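Local coordinates for protein lombricine kinase (Urechis caupo, PDB 3JPZ) that probably catalyses the reversible transfer of a phosphoryl group between ATP and the guanidino compound lombricine, as a member of the phosphagen kinase family, at residues A[97-103]-A[234-240]; A[274-279]-A[327-333]. Where two conformers were deposited one is given. Residues are numbered along the deposited sequence.

Contact 1 of 2, residues A[97-103]-A[234-240]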
loop_
_atom_site.group_PDB
_atom_site.type_symbol
_atom_site.label_atom_id
_atom_site.label_comp_id
_atom_site.label_asym_id
_atom_site.label_seq_id
_atom_site.Cartn_x
_atom_site.Cartn_y
_atom_site.Cartn_z
ATOM N N ASP A 97 -32.192 -15.092 6.459
ATOM C CA ASP A 97 -33.508 -14.725 6.957
ATOM C C ASP A 97 -33.620 -13.207 7.102
ATOM O O ASP A 97 -33.177 -12.628 8.091
ATOM C CB ASP A 97 -33.769 -15.396 8.301
ATOM C CG ASP A 97 -35.206 -15.236 8.761
ATOM O OD1 ASP A 97 -35.991 -14.582 8.048
ATOM O OD2 ASP A 97 -35.555 -15.766 9.833
ATOM N N LEU A 98 -34.206 -12.571 6.097
ATOM C CA LEU A 98 -34.424 -11.132 6.109
ATOM C C LEU A 98 -35.881 -10.805 6.415
ATOM O O LEU A 98 -36.415 -9.809 5.926
ATOM C CB LEU A 98 -34.055 -10.539 4.743
ATOM C CG LEU A 98 -32.649 -10.860 4.256
ATOM C CD1 LEU A 98 -32.392 -10.318 2.833
ATOM C CD2 LEU A 98 -31.632 -10.306 5.251
ATOM N N ASP A 99 -36.528 -11.645 7.217
ATOM C CA ASP A 99 -37.959 -11.501 7.451
ATOM C C ASP A 99 -38.221 -10.723 8.735
ATOM O O ASP A 99 -38.317 -11.295 9.826
ATOM C CB ASP A 99 -38.646 -12.865 7.491
ATOM C CG ASP A 99 -40.155 -12.751 7.490
ATOM O OD1 ASP A 99 -40.662 -11.615 7.613
ATOM O OD2 ASP A 99 -40.831 -13.793 7.370
ATOM N N ALA A 100 -38.338 -9.407 8.579
ATOM C CA ALA A 100 -38.580 -8.497 9.687
ATOM C C ALA A 100 -39.832 -8.851 10.478
ATOM O O ALA A 100 -39.845 -8.716 11.699
ATOM C CB ALA A 100 -38.678 -7.075 9.169
ATOM N N SER A 101 -40.881 -9.293 9.792
ATOM C CA SER A 101 -42.132 -9.650 10.466
ATOM C C SER A 101 -41.926 -10.736 11.528
ATOM O O SER A 101 -42.740 -10.882 12.440
ATOM C CB SER A 101 -43.190 -10.100 9.449
ATOM O OG SER A 101 -42.971 -11.429 9.004
ATOM N N LYS A 102 -40.837 -11.490 11.408
ATOM C CA LYS A 102 -40.523 -12.562 12.359
ATOM C C LYS A 102 -39.953 -12.020 13.671
ATOM O O LYS A 102 -39.724 -12.773 14.619
ATOM C CB LYS A 102 -39.528 -13.558 11.749
ATOM C CG LYS A 102 -40.100 -14.422 10.636
ATOM C CD LYS A 102 -39.015 -15.237 9.935
ATOM C CE LYS A 102 -38.636 -16.493 10.716
ATOM N NZ LYS A 102 -37.901 -17.484 9.873
ATOM N N LEU A 103 -39.734 -10.713 13.727
ATOM C CA LEU A 103 -39.074 -10.103 14.872
ATOM C C LEU A 103 -40.018 -9.900 16.041
ATOM O O LEU A 103 -41.214 -9.684 15.866
ATOM C CB LEU A 103 -38.468 -8.755 14.481
ATOM C CG LEU A 103 -37.222 -8.805 13.608
ATOM C CD1 LEU A 103 -36.756 -7.397 13.284
ATOM C CD2 LEU A 103 -36.120 -9.586 14.300
ATOM N N LYS A 234 -36.994 -2.854 13.902
ATOM C CA LYS A 234 -37.777 -3.747 13.067
ATOM C C LYS A 234 -38.039 -3.073 11.727
ATOM O O LYS A 234 -37.952 -3.701 10.687
ATOM C CB LYS A 234 -39.096 -4.120 13.752
ATOM C CG LYS A 234 -40.106 -4.801 12.830
ATOM C CD LYS A 234 -41.310 -5.333 13.611
ATOM C CE LYS A 234 -42.384 -5.892 12.680
ATOM N NZ LYS A 234 -43.491 -6.548 13.430
ATOM N N ALA A 235 -38.363 -1.787 11.770
ATOM C CA ALA A 235 -38.558 -1.008 10.563
ATOM C C ALA A 235 -37.248 -0.944 9.786
ATOM O O ALA A 235 -37.244 -1.011 8.563
ATOM C CB ALA A 235 -39.045 0.388 10.911
ATOM N N VAL A 236 -36.136 -0.830 10.507
ATOM C CA VAL A 236 -34.819 -0.737 9.889
ATOM C C VAL A 236 -34.452 -2.025 9.174
ATOM O O VAL A 236 -33.852 -2.007 8.096
ATOM C CB VAL A 236 -33.722 -0.441 10.938
ATOM C CG1 VAL A 236 -32.343 -0.568 10.300
ATOM C CG2 VAL A 236 -33.913 0.936 11.519
ATOM N N PHE A 237 -34.818 -3.144 9.786
ATOM C CA PHE A 237 -34.558 -4.453 9.218
ATOM C C PHE A 237 -35.486 -4.673 8.024
ATOM O O PHE A 237 -35.100 -5.290 7.035
ATOM C CB PHE A 237 -34.787 -5.533 10.279
ATOM C CG PHE A 237 -34.396 -6.922 9.839
ATOM C CD1 PHE A 237 -33.153 -7.169 9.287
ATOM C CD2 PHE A 237 -35.270 -7.984 10.011
ATOM C CE1 PHE A 237 -32.793 -8.446 8.901
ATOM C CE2 PHE A 237 -34.919 -9.264 9.627
ATOM C CZ PHE A 237 -33.678 -9.495 9.072
ATOM N N GLU A 238 -36.712 -4.163 8.126
ATOM C CA GLU A 238 -37.714 -4.370 7.081
ATOM C C GLU A 238 -37.252 -3.737 5.784
ATOM O O GLU A 238 -37.392 -4.319 4.710
ATOM C CB GLU A 238 -39.060 -3.758 7.486
ATOM C CG GLU A 238 -40.211 -4.099 6.527
ATOM C CD GLU A 238 -40.192 -3.303 5.219
ATOM O OE1 GLU A 238 -39.687 -2.152 5.198
ATOM O OE2 GLU A 238 -40.708 -3.834 4.207
ATOM N N ARG A 239 -36.728 -2.525 5.897
ATOM C CA ARG A 239 -36.205 -1.795 4.754
ATOM C C ARG A 239 -34.933 -2.477 4.276
ATOM O O ARG A 239 -34.698 -2.621 3.089
ATOM C CB ARG A 239 -35.925 -0.341 5.151
ATOM C CG ARG A 239 -35.105 0.455 4.147
ATOM C CD ARG A 239 -35.112 1.942 4.490
ATOM N NE ARG A 239 -36.451 2.514 4.383
ATOM C CZ ARG A 239 -37.207 2.870 5.418
ATOM N NH1 ARG A 239 -36.757 2.729 6.660
ATOM N NH2 ARG A 239 -38.414 3.378 5.206
ATOM N N PHE A 240 -34.121 -2.896 5.232
ATOM C CA PHE A 240 -32.882 -3.598 4.962
ATOM C C PHE A 240 -33.096 -4.776 4.004
ATOM O O PHE A 240 -32.482 -4.851 2.944
ATOM C CB PHE A 240 -32.332 -4.081 6.304
ATOM C CG PHE A 240 -31.041 -4.822 6.218
ATOM C CD1 PHE A 240 -29.835 -4.140 6.122
ATOM C CD2 PHE A 240 -31.024 -6.205 6.292
ATOM C CE1 PHE A 240 -28.633 -4.832 6.073
ATOM C CE2 PHE A 240 -29.834 -6.894 6.246
ATOM C CZ PHE A 240 -28.631 -6.203 6.132
#
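Residues 97-103 form part of a loop that includes a short 3-10 turn (100-102), and they lie against the first turns of helix 233-252, with the backbones closest where the CA atoms of Ala-100 and Glu-238 come within 5.0 Å. This is a loop-on-helix contact in the phosphagen kinase fold: the linker that follows the small helical N-terminal part covers a helix packed on the large antiparallel sheet. The loop is shaped by its own polar groups. Asp-97 OD1 accepts from Asp-99 N (3.1 Å) in an Asx turn, Ser-101 OG donates to Asp-99 OD1 (2.7 Å), and Lys-102 NZ makes a salt bridge to Asp-97 OD2 (2.9 Å), an oxygen shared with Arg-334.

Between the two segments the contacts are largely van der Waals, and hydrogen bonds are absent. Ala-100 points at the helix and is small enough for close approach, its CB lying 3.7 Å from Glu-238 CB. Phe-237 reaches across to the loop, its CD2 3.6 Å from Leu-103 CD1; the same ring also touches Ile-118 of strand 113-122 and Val-337 of helix 333-355. Leu-98 bends its CD2 to within 4.0 Å of CE2 at the Phe-240 ring edge. Lys-234, its side chain extended, has its CA 3.8 Å from Leu-103 CD1, and Glu-238 turns its carboxylate away to Arg-242. At the tip of the Phe-237 ring, CZ meets the carbonyl oxygen O of Asp-97 edge-on at 3.3 Å.

Contact 2 of 2, residues A[274-279]-A[327-333]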
loop_
_atom_site.group_PDB
_atom_site.type_symbol
_atom_site.label_atom_id
_atom_site.label_comp_id
_atom_site.label_asym_id
_atom_site.label_seq_id
_atom_site.Cartn_x
_atom_site.Cartn_y
_atom_site.Cartn_z
ATOM N N LEU A 274 -18.214 -13.192 7.063
ATOM C CA LEU A 274 -18.961 -14.232 6.364
ATOM C C LEU A 274 -20.316 -14.498 7.006
ATOM O O LEU A 274 -20.626 -13.973 8.076
ATOM C CB LEU A 274 -18.149 -15.522 6.322
ATOM C CG LEU A 274 -17.072 -15.528 5.244
ATOM C CD1 LEU A 274 -16.183 -16.747 5.406
ATOM C CD2 LEU A 274 -17.718 -15.488 3.857
ATOM N N GLY A 275 -21.114 -15.317 6.331
ATOM C CA GLY A 275 -22.403 -15.746 6.844
ATOM C C GLY A 275 -23.458 -14.690 6.589
ATOM O O GLY A 275 -24.107 -14.698 5.547
ATOM N N THR A 276 -23.630 -13.788 7.550
ATOM C CA THR A 276 -24.521 -12.635 7.380
ATOM C C THR A 276 -23.763 -11.357 7.104
ATOM O O THR A 276 -24.342 -10.387 6.606
ATOM C CB THR A 276 -25.320 -12.327 8.638
ATOM O OG1 THR A 276 -24.420 -12.081 9.734
ATOM C CG2 THR A 276 -26.304 -13.455 8.967
ATOM N N GLY A 277 -22.482 -11.333 7.465
ATOM C CA GLY A 277 -21.740 -10.087 7.477
ATOM C C GLY A 277 -22.612 -8.996 8.070
ATOM O O GLY A 277 -22.501 -7.831 7.713
ATOM N N LEU A 278 -23.487 -9.374 8.995
ATOM C CA LEU A 278 -24.493 -8.445 9.492
ATOM C C LEU A 278 -24.044 -7.700 10.739
ATOM O O LEU A 278 -23.696 -8.307 11.751
ATOM C CB LEU A 278 -25.792 -9.165 9.828
ATOM C CG LEU A 278 -26.896 -8.165 10.189
ATOM C CD1 LEU A 278 -27.991 -8.188 9.140
ATOM C CD2 LEU A 278 -27.471 -8.439 11.554
ATOM N N ARG A 279 -24.097 -6.375 10.666
ATOM C CA ARG A 279 -23.835 -5.540 11.823
ATOM C C ARG A 279 -25.092 -4.757 12.138
ATOM O O ARG A 279 -25.380 -3.745 11.503
ATOM C CB ARG A 279 -22.681 -4.579 11.566
ATOM C CG ARG A 279 -22.183 -3.917 12.829
ATOM C CD ARG A 279 -21.196 -2.798 12.559
ATOM N NE ARG A 279 -20.572 -2.343 13.800
ATOM C CZ ARG A 279 -21.052 -1.377 14.579
ATOM N NH1 ARG A 279 -22.166 -0.742 14.253
ATOM N NH2 ARG A 279 -20.410 -1.039 15.689
ATOM N N ALA A 327 -21.121 -11.503 16.767
ATOM C CA ALA A 327 -20.912 -12.592 15.813
ATOM C C ALA A 327 -21.469 -12.266 14.429
ATOM O O ALA A 327 -22.158 -11.276 14.249
ATOM C CB ALA A 327 -21.537 -13.856 16.335
ATOM N N ARG A 328 -21.170 -13.123 13.457
ATOM C CA ARG A 328 -21.577 -12.892 12.071
ATOM C C ARG A 328 -22.002 -14.175 11.394
ATOM O O ARG A 328 -22.740 -14.142 10.407
ATOM C CB ARG A 328 -20.422 -12.288 11.280
ATOM C CG ARG A 328 -19.984 -10.939 11.776
ATOM C CD ARG A 328 -20.974 -9.860 11.411
ATOM N NE ARG A 328 -20.437 -8.548 11.724
ATOM C CZ ARG A 328 -20.520 -7.968 12.914
ATOM N NH1 ARG A 328 -21.140 -8.577 13.917
ATOM N NH2 ARG A 328 -19.987 -6.773 13.098
ATOM N N LEU A 329 -21.497 -15.292 11.917
ATOM C CA LEU A 329 -21.853 -16.632 11.477
ATOM C C LEU A 329 -22.737 -17.289 12.522
ATOM O O LEU A 329 -22.770 -16.852 13.670
ATOM C CB LEU A 329 -20.597 -17.496 11.352
ATOM C CG LEU A 329 -19.816 -17.595 10.043
ATOM C CD1 LEU A 329 -18.741 -18.664 10.223
ATOM C CD2 LEU A 329 -20.712 -17.935 8.865
ATOM N N LYS A 330 -23.447 -18.330 12.097
ATOM C CA LYS A 330 -24.097 -19.316 12.975
ATOM C C LYS A 330 -25.540 -18.951 13.319
ATOM O O LYS A 330 -26.347 -19.813 13.667
ATOM C CB LYS A 330 -23.254 -19.571 14.226
ATOM C CG LYS A 330 -22.008 -20.395 13.932
ATOM C CD LYS A 330 -21.351 -20.906 15.203
ATOM C CE LYS A 330 -20.160 -20.059 15.604
ATOM N NZ LYS A 330 -19.606 -20.469 16.928
ATOM N N LYS A 331 -25.853 -17.667 13.220
ATOM C CA LYS A 331 -27.223 -17.186 13.332
ATOM C C LYS A 331 -27.594 -16.492 12.032
ATOM O O LYS A 331 -26.728 -15.963 11.342
ATOM C CB LYS A 331 -27.350 -16.209 14.508
ATOM C CG LYS A 331 -26.977 -16.831 15.842
ATOM C CD LYS A 331 -27.156 -15.860 16.985
ATOM C CE LYS A 331 -26.677 -16.477 18.300
ATOM N NZ LYS A 331 -27.616 -17.504 18.818
ATOM N N SER A 332 -28.875 -16.491 11.697
ATOM C CA SER A 332 -29.325 -15.794 10.501
ATOM C C SER A 332 -29.385 -14.288 10.757
ATOM O O SER A 332 -29.180 -13.831 11.881
ATOM C CB SER A 332 -30.697 -16.296 10.064
ATOM O OG SER A 332 -31.697 -15.867 10.969
ATOM N N GLU A 333 -29.659 -13.527 9.703
ATOM C CA GLU A 333 -29.735 -12.071 9.784
ATOM C C GLU A 333 -30.848 -11.659 10.735
ATOM O O GLU A 333 -30.672 -10.787 11.582
ATOM C CB GLU A 333 -30.004 -11.475 8.404
ATOM C CG GLU A 333 -28.877 -11.661 7.411
ATOM C CD GLU A 333 -28.976 -12.957 6.641
ATOM O OE1 GLU A 333 -29.873 -13.764 6.947
ATOM O OE2 GLU A 333 -28.152 -13.166 5.724
HETATM O O HOH W 1 -26.878 -10.375 5.432
#
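Two hydrogen bonds converge on one carbonyl: Thr-276 N (3.0 Å) and Thr-276 OG1 (2.7 Å) both donate to Arg-328 O. Thr-276 stands at the third position of a type II' beta turn, Leu-274 to Gly-277, so its N and OG1 together tie the turn to the neighbouring loop; OG1 also appears to accept from Leu-278 N, as in an ST turn. Here the loop entering strand 279-285 of the catalytic-domain sheet meets the one leading into helix 333-355. A water donates to both Thr-276 O (2.8 Å) and Glu-333 OE2 (3.1 Å), adding an indirect link, while Glu-333 OE1 is taken by Asp-97 N.

The Arg-328 guanidinium folds back so that NH1 reaches Ala-327 O (2.9 Å), and one of its faces lies against Leu-278 O and Arg-279 CB. The Arg-279 side chain leads away to a salt bridge with Asp-322; it is an ADP-binding residue in this enzyme, although this chain holds no nucleotide.

Thr-276 CG2 sits 3.5 Å from Glu-333 CG, and Leu-278 CD1 lies 3.9 Å from Glu-333 CB. Positive phi favours glycine at Gly-275, where a CB would also clash with Leu-329 CD2 and Arg-328 O; its CA lies 3.4 Å from Leu-329 CD2.

In the fold
The two contacts illustrate how separate loop contacts can join near a nucleotide-binding strand. Contact 1 closes before contact 2 opens along the chain, yet their centres are only 15 Å apart and their edges touch. Asp-97 N lies 2.7 Å from Glu-333 OE1, a probable hydrogen bond, and Phe-240 CZ lies 3.7 Å from Leu-278 CD1. Both contacts border strand 113-122, whose Arg-119 binds ADP: its side chain is about 3 Å from that of Arg-279 in contact 2, but about 5 Å from that of Phe-240 in contact 1. Contact 2 thus contributes a binding residue, whereas contact 1 meets that strand through packing of Phe-237 and Phe-240.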